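Dihydrofolate reductase (Moritella profunda, PDB 3IA4) catalyses the NADPH-dependent reduction of 7,8-dihydrofolate to 5,6,7,8-tetrahydrofolate, a step probably needed for making glycine, purines and DNA precursors. Local coordinates at residues A10-I15 with E118-G123; I41-N46 with N60-R65; Y133-I138 with S156-V161. One frame throughout, in Å; residues are numbered along the deposited sequence.

Contact 1 (A10-I15 with E118-G123); sequences ANNRVI and ELTTEG. With NDP (NADPH dihydro-nicotinamide-adenine-dinucleotide phosphate), chain E.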
loop_
_atom_site.group_PDB
_atom_site.type_symbol
_atom_site.label_atom_id
_atom_site.label_comp_id
_atom_site.label_asym_id
_atom_site.label_seq_id
_atom_site.Cartn_x
_atom_site.Cartn_y
_atom_site.Cartn_z
ATOM N N ALA A 10 -4.498 -9.098 -6.469
ATOM C CA ALA A 10 -5.270 -10.160 -7.126
ATOM C C ALA A 10 -4.332 -11.362 -7.377
ATOM O O ALA A 10 -3.165 -11.379 -6.933
ATOM C CB ALA A 10 -5.859 -9.627 -8.400
ATOM N N ASN A 11 -4.813 -12.372 -8.111
ATOM C CA ASN A 11 -3.974 -13.550 -8.348
ATOM C C ASN A 11 -2.675 -13.142 -9.059
ATOM O O ASN A 11 -2.664 -12.170 -9.816
ATOM C CB ASN A 11 -4.736 -14.562 -9.206
ATOM C CG ASN A 11 -5.891 -15.222 -8.438
ATOM O OD1 ASN A 11 -5.913 -15.212 -7.214
ATOM N ND2 ASN A 11 -6.824 -15.847 -9.166
ATOM N N ASN A 12 -1.615 -13.929 -8.815
ATOM C CA ASN A 12 -0.309 -13.740 -9.445
ATOM C C ASN A 12 0.259 -12.348 -9.040
ATOM O O ASN A 12 1.092 -11.809 -9.771
ATOM C CB ASN A 12 -0.437 -13.845 -10.976
ATOM C CG ASN A 12 -1.123 -15.119 -11.411
ATOM O OD1 ASN A 12 -0.769 -16.178 -10.930
ATOM N ND2 ASN A 12 -2.204 -14.995 -12.227
ATOM N N ARG A 13 -0.143 -11.845 -7.850
ATOM C CA ARG A 13 0.376 -10.565 -7.281
ATOM C C ARG A 13 0.071 -9.338 -8.103
ATOM O O ARG A 13 0.735 -8.316 -8.012
ATOM C CB ARG A 13 1.925 -10.619 -7.007
ATOM C CG ARG A 13 2.314 -11.888 -6.324
ATOM C CD ARG A 13 3.771 -11.700 -5.710
ATOM N NE ARG A 13 4.840 -11.356 -6.699
ATOM C CZ ARG A 13 5.558 -12.236 -7.400
ATOM N NH1 ARG A 13 5.361 -13.547 -7.237
ATOM N NH2 ARG A 13 6.519 -11.829 -8.207
ATOM N N VAL A 14 -0.927 -9.433 -9.001
ATOM C CA VAL A 14 -1.282 -8.195 -9.738
ATOM C C VAL A 14 -1.847 -7.104 -8.810
ATOM O O VAL A 14 -2.732 -7.383 -7.976
ATOM C CB VAL A 14 -2.425 -8.487 -10.814
ATOM C CG1 VAL A 14 -2.943 -7.149 -11.440
ATOM C CG2 VAL A 14 -1.848 -9.300 -11.967
ATOM N N ILE A 15 -1.366 -5.876 -8.983
ATOM C CA ILE A 15 -1.845 -4.766 -8.153
ATOM C C ILE A 15 -2.364 -3.602 -8.977
ATOM O O ILE A 15 -3.054 -2.751 -8.425
ATOM C CB ILE A 15 -0.777 -4.221 -7.171
ATOM C CG1 ILE A 15 0.449 -3.717 -7.926
ATOM C CG2 ILE A 15 -0.448 -5.281 -6.149
ATOM C CD1 ILE A 15 1.466 -3.031 -6.949
ATOM N N GLU A 118 -9.826 -12.808 -4.740
ATOM C CA GLU A 118 -9.936 -13.998 -5.566
ATOM C C GLU A 118 -10.367 -13.601 -6.965
ATOM O O GLU A 118 -11.569 -13.666 -7.309
ATOM C CB GLU A 118 -10.930 -14.987 -4.960
ATOM C CG GLU A 118 -10.479 -15.532 -3.627
ATOM C CD GLU A 118 -11.420 -16.634 -3.093
ATOM O OE1 GLU A 118 -12.192 -17.229 -3.904
ATOM O OE2 GLU A 118 -11.362 -16.878 -1.868
ATOM N N LEU A 119 -9.403 -13.150 -7.775
ATOM C CA LEU A 119 -9.699 -12.661 -9.107
ATOM C C LEU A 119 -8.448 -12.856 -9.957
ATOM O O LEU A 119 -7.359 -12.555 -9.486
ATOM C CB LEU A 119 -10.017 -11.164 -9.010
ATOM C CG LEU A 119 -10.115 -10.429 -10.341
ATOM C CD1 LEU A 119 -11.328 -10.804 -11.160
ATOM C CD2 LEU A 119 -10.206 -8.984 -9.936
ATOM N N THR A 120 -8.600 -13.409 -11.173
ATOM C CA THR A 120 -7.490 -13.395 -12.141
ATOM C C THR A 120 -7.766 -12.232 -13.127
ATOM O O THR A 120 -8.794 -12.200 -13.836
ATOM C CB THR A 120 -7.404 -14.691 -12.898
ATOM O OG1 THR A 120 -7.098 -15.739 -11.968
ATOM C CG2 THR A 120 -6.303 -14.608 -13.982
ATOM N N THR A 121 -6.875 -11.277 -13.129
ATOM C CA THR A 121 -7.063 -10.102 -13.980
ATOM C C THR A 121 -5.708 -9.782 -14.606
ATOM O O THR A 121 -4.665 -10.148 -14.050
ATOM C CB THR A 121 -7.675 -8.922 -13.155
ATOM O OG1 THR A 121 -8.136 -7.884 -14.035
ATOM C CG2 THR A 121 -6.720 -8.358 -12.184
ATOM N N GLU A 122 -5.689 -9.163 -15.772
ATOM C CA GLU A 122 -4.391 -8.734 -16.355
ATOM C C GLU A 122 -3.817 -7.515 -15.628
ATOM O O GLU A 122 -4.511 -6.619 -15.165
ATOM C CB GLU A 122 -4.551 -8.391 -17.836
ATOM C CG GLU A 122 -4.492 -9.650 -18.733
ATOM C CD GLU A 122 -4.775 -9.309 -20.194
ATOM O OE1 GLU A 122 -4.708 -8.070 -20.549
ATOM O OE2 GLU A 122 -5.129 -10.262 -20.946
ATOM N N GLY A 123 -2.495 -7.488 -15.496
ATOM C CA GLY A 123 -1.850 -6.381 -14.833
ATOM C C GLY A 123 -0.774 -5.694 -15.673
ATOM O O GLY A 123 -0.360 -6.220 -16.694
HETATM P PA NDP E . 4.706 4.394 -7.895
HETATM O O1A NDP E . 5.625 3.491 -7.115
HETATM O O2A NDP E . 3.375 4.812 -7.349
HETATM O O5B NDP E . 5.456 5.768 -8.370
HETATM C C5B NDP E . 6.778 5.667 -8.941
HETATM C C4B NDP E . 7.288 7.099 -9.043
HETATM O O4B NDP E . 7.745 7.461 -7.733
HETATM C C3B NDP E . 8.599 7.165 -9.865
HETATM O O3B NDP E . 8.302 7.243 -11.255
HETATM C C2B NDP E . 9.315 8.380 -9.298
HETATM O O2B NDP E . 8.609 9.589 -9.597
HETATM C C1B NDP E . 9.025 8.152 -7.829
HETATM N N9A NDP E . 10.074 7.385 -7.124
HETATM C C8A NDP E . 10.158 6.047 -7.062
HETATM N N7A NDP E . 11.173 5.663 -6.262
HETATM C C5A NDP E . 11.745 6.802 -5.781
HETATM C C6A NDP E . 12.833 7.152 -4.857
HETATM N N6A NDP E . 13.629 6.205 -4.262
HETATM N N1A NDP E . 13.027 8.500 -4.652
HETATM C C2A NDP E . 12.294 9.477 -5.176
HETATM N N3A NDP E . 11.297 9.217 -6.018
HETATM C C4A NDP E . 10.995 7.914 -6.334
HETATM O O3 NDP E . 4.467 3.809 -9.385
HETATM P PN NDP E . 4.126 2.382 -10.045
HETATM O O1N NDP E . 5.208 1.427 -9.700
HETATM O O2N NDP E . 3.794 2.621 -11.473
HETATM O O5D NDP E . 2.863 1.889 -9.224
HETATM C C5D NDP E . 1.601 2.477 -9.503
HETATM C C4D NDP E . 0.580 1.380 -9.785
HETATM O O4D NDP E . 0.285 0.640 -8.542
HETATM C C3D NDP E . -0.777 1.896 -10.285
HETATM O O3D NDP E . -1.305 0.956 -11.240
HETATM C C2D NDP E . -1.670 1.861 -9.044
HETATM O O2D NDP E . -3.085 1.739 -9.334
HETATM C C1D NDP E . -1.146 0.618 -8.377
HETATM N N1N NDP E . -1.356 0.540 -6.935
HETATM C C2N NDP E . -1.972 -0.542 -6.457
HETATM C C3N NDP E . -2.089 -0.714 -5.101
HETATM C C7N NDP E . -2.801 -1.933 -4.603
HETATM O O7N NDP E . -2.778 -2.160 -3.411
HETATM N N7N NDP E . -3.349 -2.825 -5.435
HETATM C C4N NDP E . -1.588 0.269 -4.055
HETATM C C5N NDP E . -0.885 1.346 -4.731
HETATM C C6N NDP E . -0.838 1.468 -6.099
HETATM P P2B NDP E . 9.355 10.819 -10.349
HETATM O O1X NDP E . 8.413 11.924 -10.145
HETATM O O2X NDP E . 10.693 10.881 -9.696
HETATM O O3X NDP E . 9.549 10.347 -11.764
HETATM O O HOH W 1 -4.555 -11.745 -11.579
HETATM O O HOH W 2 -2.674 -12.469 -13.833
HETATM O O HOH W 3 -4.813 -17.066 -12.239
#
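The hydroxyl oxygen of T120 is gripped twice, by the side-chain amide of N11 and by a water. N11 ND2 donates to T120 OG1 over 2.8 Å, the hydroxyl lying almost in the amide plane, and water 3 sits 2.7 Å from T120 OG1 while also accepting a weak bond from N12 ND2. The N11 side chain meets that of T120 at about a right angle, its CG anti to the carbonyl carbon (chi1 -70°), which puts N11 CG 3.2 Å from L119 O. N11 is held through its backbone as well: N11 N donates to L119 O at 2.9 Å, nearly in line with the carbonyl, so one asparagine clasps two successive residues.

Beyond this clasp, water takes over. Water 1 donates to N11 O at 2.6 Å and accepts from T121 N, and water 2 joins N12 ND2 to T121 O. The 10-15 segment doubles back through N12 and R13, both in the left-handed helical region, and A10 N is bonded to V14 O.

Apolar atoms close the other end. V14 CG1 rests on G123 CA at 3.6 Å, where a CB on that residue would come within 2.7 Å of the same methyl. T121 CG2 lies close to both V14 CG1 and A10 CB, and W23 covers A10 and L119 from outside the two segments. One residue further on, I15 O accepts a hydrogen bond from NDP N7N, the nicotinamide carboxamide nitrogen, at 3.0 Å. Segment 10-15 corresponds to the start of the mobile active-site loop of the E. coli enzyme, and its docking on the loop after strand 111-117, with I15 holding the carboxamide, is consistent with the closed state described there.

Contact 2 (I41-N46 with N60-R65); sequences IVMGRN and NIVLSR. With NDP (NADPH dihydro-nicotinamide-adenine-dinucleotide phosphate), chain E.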
loop_
_atom_site.group_PDB
_atom_site.type_symbol
_atom_site.label_atom_id
_atom_site.label_comp_id
_atom_site.label_asym_id
_atom_site.label_seq_id
_atom_site.Cartn_x
_atom_site.Cartn_y
_atom_site.Cartn_z
ATOM N N ILE A 41 1.581 7.865 5.753
ATOM C CA ILE A 41 1.533 6.986 4.574
ATOM C C ILE A 41 2.552 7.497 3.554
ATOM O O ILE A 41 2.625 8.695 3.282
ATOM C CB ILE A 41 0.094 6.917 3.986
ATOM C CG1 ILE A 41 -0.460 8.289 3.552
ATOM C CG2 ILE A 41 -0.820 6.155 4.961
ATOM C CD1 ILE A 41 -1.855 8.140 2.868
ATOM N N VAL A 42 3.367 6.581 3.023
ATOM C CA VAL A 42 4.407 6.922 2.093
ATOM C C VAL A 42 4.061 6.263 0.748
ATOM O O VAL A 42 3.698 5.090 0.721
ATOM C CB VAL A 42 5.743 6.330 2.583
ATOM C CG1 VAL A 42 6.780 6.616 1.576
ATOM C CG2 VAL A 42 6.115 6.985 3.943
ATOM N N MET A 43 4.130 7.026 -0.327
ATOM C CA MET A 43 3.714 6.519 -1.665
ATOM C C MET A 43 4.590 7.105 -2.760
ATOM O O MET A 43 5.173 8.217 -2.623
ATOM C CB MET A 43 2.263 6.882 -1.905
ATOM C CG MET A 43 2.020 8.320 -2.233
ATOM S SD MET A 43 0.287 8.860 -1.939
ATOM C CE MET A 43 0.298 9.032 -0.120
ATOM N N GLY A 44 4.639 6.391 -3.886
ATOM C CA GLY A 44 5.309 6.948 -5.081
ATOM C C GLY A 44 4.409 7.956 -5.745
ATOM O O GLY A 44 3.187 8.008 -5.524
ATOM N N ARG A 45 5.012 8.751 -6.611
ATOM C CA ARG A 45 4.256 9.753 -7.327
ATOM C C ARG A 45 3.083 9.232 -8.172
ATOM O O ARG A 45 2.023 9.853 -8.168
ATOM C CB ARG A 45 5.232 10.548 -8.188
ATOM C CG ARG A 45 4.503 11.635 -8.936
ATOM C CD ARG A 45 5.401 12.044 -10.071
ATOM N NE ARG A 45 4.818 13.062 -10.939
ATOM C CZ ARG A 45 5.561 13.951 -11.609
ATOM N NH1 ARG A 45 6.903 13.957 -11.457
ATOM N NH2 ARG A 45 4.959 14.856 -12.393
ATOM N N ASN A 46 3.224 8.079 -8.855
ATOM C CA ASN A 46 2.126 7.598 -9.659
ATOM C C ASN A 46 0.922 7.235 -8.783
ATOM O O ASN A 46 -0.222 7.480 -9.153
ATOM C CB ASN A 46 2.507 6.360 -10.487
ATOM C CG ASN A 46 3.548 6.672 -11.527
ATOM O OD1 ASN A 46 3.695 7.827 -11.923
ATOM N ND2 ASN A 46 4.243 5.643 -12.018
ATOM N N ASN A 60 0.554 12.593 4.545
ATOM C CA ASN A 60 0.764 12.009 3.206
ATOM C C ASN A 60 2.184 12.372 2.749
ATOM O O ASN A 60 2.467 13.529 2.524
ATOM C CB ASN A 60 -0.239 12.562 2.158
ATOM C CG ASN A 60 -1.665 12.020 2.319
ATOM O OD1 ASN A 60 -2.288 11.649 1.339
ATOM N ND2 ASN A 60 -2.212 12.048 3.532
ATOM N N ILE A 61 3.066 11.375 2.528
ATOM C CA ILE A 61 4.444 11.641 2.083
ATOM C C ILE A 61 4.543 11.070 0.678
ATOM O O ILE A 61 4.189 9.918 0.499
ATOM C CB ILE A 61 5.451 10.952 3.046
ATOM C CG1 ILE A 61 5.291 11.517 4.460
ATOM C CG2 ILE A 61 6.919 11.031 2.513
ATOM C CD1 ILE A 61 5.988 10.690 5.538
ATOM N N VAL A 62 4.987 11.881 -0.294
ATOM C CA VAL A 62 4.990 11.419 -1.683
ATOM C C VAL A 62 6.421 11.460 -2.206
ATOM O O VAL A 62 7.103 12.479 -2.088
ATOM C CB VAL A 62 4.080 12.261 -2.555
ATOM C CG1 VAL A 62 4.173 11.819 -4.050
ATOM C CG2 VAL A 62 2.675 12.129 -2.051
ATOM N N LEU A 63 6.892 10.348 -2.811
ATOM C CA LEU A 63 8.240 10.326 -3.367
ATOM C C LEU A 63 8.309 10.853 -4.795
ATOM O O LEU A 63 7.628 10.339 -5.707
ATOM C CB LEU A 63 8.748 8.860 -3.337
ATOM C CG LEU A 63 9.148 8.526 -1.892
ATOM C CD1 LEU A 63 8.832 7.098 -1.516
ATOM C CD2 LEU A 63 10.643 8.815 -1.730
ATOM N N SER A 64 9.126 11.874 -5.030
ATOM C CA SER A 64 9.423 12.226 -6.407
ATOM C C SER A 64 10.802 12.878 -6.513
ATOM O O SER A 64 11.202 13.579 -5.587
ATOM C CB SER A 64 8.385 13.217 -6.939
ATOM O OG SER A 64 8.786 13.770 -8.200
ATOM N N ARG A 65 11.507 12.681 -7.635
ATOM C CA ARG A 65 12.764 13.398 -7.871
ATOM C C ARG A 65 12.535 14.650 -8.699
ATOM O O ARG A 65 13.483 15.324 -9.049
ATOM C CB ARG A 65 13.832 12.504 -8.525
ATOM C CG ARG A 65 14.188 11.321 -7.646
ATOM C CD ARG A 65 15.284 10.450 -8.247
ATOM N NE ARG A 65 14.986 9.086 -7.886
ATOM C CZ ARG A 65 15.792 8.057 -8.080
ATOM N NH1 ARG A 65 16.965 8.267 -8.628
ATOM N NH2 ARG A 65 15.435 6.829 -7.665
HETATM P PA NDP E . 4.706 4.394 -7.895
HETATM O O1A NDP E . 5.625 3.491 -7.115
HETATM O O2A NDP E . 3.375 4.812 -7.349
HETATM O O5B NDP E . 5.456 5.768 -8.370
HETATM C C5B NDP E . 6.778 5.667 -8.941
HETATM C C4B NDP E . 7.288 7.099 -9.043
HETATM O O4B NDP E . 7.745 7.461 -7.733
HETATM C C3B NDP E . 8.599 7.165 -9.865
HETATM O O3B NDP E . 8.302 7.243 -11.255
HETATM C C2B NDP E . 9.315 8.380 -9.298
HETATM O O2B NDP E . 8.609 9.589 -9.597
HETATM C C1B NDP E . 9.025 8.152 -7.829
HETATM N N9A NDP E . 10.074 7.385 -7.124
HETATM C C8A NDP E . 10.158 6.047 -7.062
HETATM N N7A NDP E . 11.173 5.663 -6.262
HETATM C C5A NDP E . 11.745 6.802 -5.781
HETATM C C6A NDP E . 12.833 7.152 -4.857
HETATM N N6A NDP E . 13.629 6.205 -4.262
HETATM N N1A NDP E . 13.027 8.500 -4.652
HETATM C C2A NDP E . 12.294 9.477 -5.176
HETATM N N3A NDP E . 11.297 9.217 -6.018
HETATM C C4A NDP E . 10.995 7.914 -6.334
HETATM O O3 NDP E . 4.467 3.809 -9.385
HETATM P PN NDP E . 4.126 2.382 -10.045
HETATM O O1N NDP E . 5.208 1.427 -9.700
HETATM O O2N NDP E . 3.794 2.621 -11.473
HETATM O O5D NDP E . 2.863 1.889 -9.224
HETATM C C5D NDP E . 1.601 2.477 -9.503
HETATM C C4D NDP E . 0.580 1.380 -9.785
HETATM O O4D NDP E . 0.285 0.640 -8.542
HETATM C C3D NDP E . -0.777 1.896 -10.285
HETATM O O3D NDP E . -1.305 0.956 -11.240
HETATM C C2D NDP E . -1.670 1.861 -9.044
HETATM O O2D NDP E . -3.085 1.739 -9.334
HETATM C C1D NDP E . -1.146 0.618 -8.377
HETATM N N1N NDP E . -1.356 0.540 -6.935
HETATM C C2N NDP E . -1.972 -0.542 -6.457
HETATM C C3N NDP E . -2.089 -0.714 -5.101
HETATM C C7N NDP E . -2.801 -1.933 -4.603
HETATM O O7N NDP E . -2.778 -2.160 -3.411
HETATM N N7N NDP E . -3.349 -2.825 -5.435
HETATM C C4N NDP E . -1.588 0.269 -4.055
HETATM C C5N NDP E . -0.885 1.346 -4.731
HETATM C C6N NDP E . -0.838 1.468 -6.099
HETATM P P2B NDP E . 9.355 10.819 -10.349
HETATM O O1X NDP E . 8.413 11.924 -10.145
HETATM O O2X NDP E . 10.693 10.881 -9.696
HETATM O O3X NDP E . 9.549 10.347 -11.764
#
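V42 pushes its two methyls against two residues of the neighbouring parallel strand: CG1 meets L63 CD1 at 3.7 Å, and CG2 meets I61 CD1 at 4.0 Å. A83 of helix 80-87 packs on V42 and I61. On the reverse face M43 lies across V62, with M43 CG 3.9 Å from V62 CG2. The methionine is bent at its end (chi3 77°), which turns CE back toward N60, 4.0 Å from N60 OD1. I41 lies alongside N60 with its CD1 against the amide, whose polar atoms are bonded outside the pair, to R58 O and L55 N. F48 of helix 45-51 covers M43 and V62, and three backbone hydrogen bonds tie the strands, which run 26° apart.

Where strand 41-44 passes into its helix, G44 is the N-cap, and the cofactor fills the hollow over it: a CB there would come 2.3 Å from NDP O5B. The adenine lies against L63, while R45 N and N46 N, in the first turn, donate to the ribose oxygen O4B and to O5B.

The 2'-phosphate is held between the start of helix 45-51 and the residues just after strand 60-63. S64 OG donates to NDP O1X at 2.7 Å, R45 NH1 donates to the same oxygen at 2.9 Å, which lies at the guanidinium edge and in its plane, and R65 N donates to NDP O2X at 2.9 Å. R45 NE is salt-bridged to E49. One guanidinium, a hydroxyl and a backbone N-H around the group that sets NADPH apart from NADH are consistent with preference for the phosphorylated cofactor.

Contact 3 (Y133-I138 with S156-V161); sequences YNWQEI and SLLERV
R160 leaves its backbone with CG anti to N (chi1 -177°) and then bends sharply (chi2 79°), swinging CD over the W135 ring before the guanidinium reaches Y133. R160 CD stands 3.9 Å from the centroid of the six-membered ring of W135 in a CH-pi contact, and L158 CD1 covers the opposite face of the indole, whose NE1 is bonded to Y130 O. Further out the guanidinium lies flat on the Y133 ring, the planes 10° apart, with R160 CZ 3.9 Å from the ring centroid, a stacked cation-pi pair. R160 NE donates to water 4, which also accepts from N134 N and donates to V161 O.

An alanine here keeps the CB against W135 but lacks CD and the guanidinium, and would probably open a gap over the six-membered ring and leave Y133 without its cationic partner.

Toward the turn of this antiparallel hairpin, I138 CG1 packs on L157 CG, and S156 OG donates to E137 OE2 at 2.8 Å, using the anti lone pair. Charge is thus met differently at the two ends: the arginine by an aromatic face and water, the E137 carboxylate by a serine hydroxyl, which is likely to stabilise its negative charge.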
loop_
_atom_site.group_PDB
_atom_site.type_symbol
_atom_site.label_atom_id
_atom_site.label_comp_id
_atom_site.label_asym_id
_atom_site.label_seq_id
_atom_site.Cartn_x
_atom_site.Cartn_y
_atom_site.Cartn_z
ATOM N N TYR A 133 11.066 -14.396 1.279
ATOM C CA TYR A 133 11.344 -14.286 2.730
ATOM C C TYR A 133 10.350 -15.133 3.557
ATOM O O TYR A 133 9.394 -15.710 3.028
ATOM C CB TYR A 133 11.227 -12.818 3.156
ATOM C CG TYR A 133 12.166 -11.898 2.436
ATOM C CD1 TYR A 133 11.719 -10.710 1.914
ATOM C CD2 TYR A 133 13.515 -12.209 2.296
ATOM C CE1 TYR A 133 12.558 -9.808 1.278
ATOM C CE2 TYR A 133 14.381 -11.306 1.649
ATOM C CZ TYR A 133 13.882 -10.106 1.153
ATOM O OH TYR A 133 14.738 -9.208 0.511
ATOM N N ASN A 134 10.647 -15.254 4.839
ATOM C CA ASN A 134 9.805 -15.981 5.782
ATOM C C ASN A 134 8.953 -15.039 6.640
ATOM O O ASN A 134 9.457 -14.039 7.083
ATOM C CB ASN A 134 10.674 -16.842 6.736
ATOM C CG ASN A 134 11.470 -17.910 5.988
ATOM O OD1 ASN A 134 10.954 -18.572 5.080
ATOM N ND2 ASN A 134 12.727 -18.096 6.399
ATOM N N TRP A 135 7.711 -15.440 6.938
ATOM C CA TRP A 135 6.686 -14.547 7.573
ATOM C C TRP A 135 5.877 -15.372 8.540
ATOM O O TRP A 135 5.748 -16.603 8.389
ATOM C CB TRP A 135 5.696 -13.961 6.524
ATOM C CG TRP A 135 6.407 -13.226 5.429
ATOM C CD1 TRP A 135 6.885 -13.773 4.221
ATOM C CD2 TRP A 135 6.803 -11.846 5.439
ATOM N NE1 TRP A 135 7.519 -12.767 3.494
ATOM C CE2 TRP A 135 7.483 -11.592 4.222
ATOM C CE3 TRP A 135 6.653 -10.791 6.362
ATOM C CZ2 TRP A 135 7.979 -10.318 3.912
ATOM C CZ3 TRP A 135 7.127 -9.544 6.062
ATOM C CH2 TRP A 135 7.805 -9.305 4.834
ATOM N N GLN A 136 5.295 -14.707 9.521
ATOM C CA GLN A 136 4.269 -15.402 10.281
ATOM C C GLN A 136 3.045 -14.510 10.294
ATOM O O GLN A 136 3.159 -13.295 10.402
ATOM C CB GLN A 136 4.729 -15.679 11.695
ATOM C CG GLN A 136 5.008 -14.465 12.493
ATOM C CD GLN A 136 5.300 -14.843 13.946
ATOM O OE1 GLN A 136 6.424 -14.705 14.422
ATOM N NE2 GLN A 136 4.284 -15.341 14.639
ATOM N N GLU A 137 1.896 -15.126 10.142
ATOM C CA GLU A 137 0.650 -14.345 10.114
ATOM C C GLU A 137 0.231 -13.982 11.527
ATOM O O GLU A 137 0.232 -14.867 12.403
ATOM C CB GLU A 137 -0.422 -15.142 9.389
ATOM C CG GLU A 137 -1.712 -14.378 9.231
ATOM C CD GLU A 137 -2.756 -15.205 8.544
ATOM O OE1 GLU A 137 -3.204 -16.216 9.155
ATOM O OE2 GLU A 137 -3.147 -14.851 7.397
ATOM N N ILE A 138 -0.063 -12.704 11.803
ATOM C CA ILE A 138 -0.470 -12.347 13.155
ATOM C C ILE A 138 -1.895 -11.785 13.250
ATOM O O ILE A 138 -2.362 -11.504 14.383
ATOM C CB ILE A 138 0.438 -11.326 13.790
ATOM C CG1 ILE A 138 0.490 -10.065 12.932
ATOM C CG2 ILE A 138 1.834 -11.905 13.990
ATOM C CD1 ILE A 138 1.424 -8.982 13.527
ATOM N N SER A 156 -4.608 -10.491 5.477
ATOM C CA SER A 156 -3.602 -11.258 6.185
ATOM C C SER A 156 -2.510 -10.285 6.600
ATOM O O SER A 156 -1.898 -9.643 5.729
ATOM C CB SER A 156 -3.047 -12.325 5.211
ATOM O OG SER A 156 -1.936 -13.018 5.713
ATOM N N LEU A 157 -2.245 -10.184 7.904
ATOM C CA LEU A 157 -1.164 -9.368 8.364
ATOM C C LEU A 157 0.034 -10.256 8.668
ATOM O O LEU A 157 -0.026 -11.150 9.530
ATOM C CB LEU A 157 -1.661 -8.490 9.530
ATOM C CG LEU A 157 -0.674 -7.594 10.263
ATOM C CD1 LEU A 157 0.319 -6.952 9.433
ATOM C CD2 LEU A 157 -1.453 -6.541 11.109
ATOM N N LEU A 158 1.093 -10.079 7.872
ATOM C CA LEU A 158 2.313 -10.866 8.050
ATOM C C LEU A 158 3.418 -10.084 8.739
ATOM O O LEU A 158 3.673 -8.895 8.428
ATOM C CB LEU A 158 2.858 -11.333 6.704
ATOM C CG LEU A 158 1.937 -12.093 5.763
ATOM C CD1 LEU A 158 2.662 -12.436 4.487
ATOM C CD2 LEU A 158 1.515 -13.370 6.488
ATOM N N GLU A 159 4.138 -10.787 9.609
ATOM C CA GLU A 159 5.292 -10.229 10.293
ATOM C C GLU A 159 6.531 -10.946 9.810
ATOM O O GLU A 159 6.548 -12.176 9.777
ATOM C CB GLU A 159 5.088 -10.496 11.791
ATOM C CG GLU A 159 5.921 -9.738 12.715
ATOM C CD GLU A 159 5.565 -10.139 14.148
ATOM O OE1 GLU A 159 5.739 -11.331 14.485
ATOM O OE2 GLU A 159 5.082 -9.267 14.908
ATOM N N ARG A 160 7.580 -10.189 9.470
ATOM C CA ARG A 160 8.830 -10.792 9.012
ATOM C C ARG A 160 9.439 -11.635 10.122
ATOM O O ARG A 160 9.487 -11.208 11.288
ATOM C CB ARG A 160 9.803 -9.699 8.509
ATOM C CG ARG A 160 11.074 -10.242 7.962
ATOM C CD ARG A 160 10.982 -10.799 6.545
ATOM N NE ARG A 160 12.287 -11.424 6.257
ATOM C CZ ARG A 160 13.322 -10.823 5.687
ATOM N NH1 ARG A 160 14.493 -11.514 5.541
ATOM N NH2 ARG A 160 13.250 -9.555 5.279
ATOM N N VAL A 161 9.883 -12.844 9.758
ATOM C CA VAL A 161 10.681 -13.718 10.645
ATOM C C VAL A 161 12.105 -13.810 10.121
ATOM O O VAL A 161 12.297 -14.153 8.954
ATOM C CB VAL A 161 10.047 -15.161 10.680
ATOM C CG1 VAL A 161 10.850 -16.109 11.580
ATOM C CG2 VAL A 161 8.612 -15.093 11.136
HETATM O O HOH W 4 13.041 -14.348 6.117
HETATM O O HOH W 5 13.763 -16.798 8.870
#

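How the contacts relate
From the N terminus the chain runs through strand 2-9 into 10-15, whose partner 118-123 comes only after strand 111-117; contact 1 therefore closes a long loop. Contact 2 is nested inside it, closing the short beta-alpha-beta unit 41-44, 45-51, 60-63. Contact 3 follows in series as the hairpin of strands 135-143 and 153-160. Contacts 2 and 3 belong to the same eight-stranded sheet, on opposite sides of the chain's centre, whereas contact 1 joins the turn leading into strand 14-16 to the loop between strands 111-117 and 125-126. Contacts 1 and 2 share NADPH, the first at its nicotinamide end, the second at its adenosine, 2'-phosphate and diphosphate; contact 3 stands away from it.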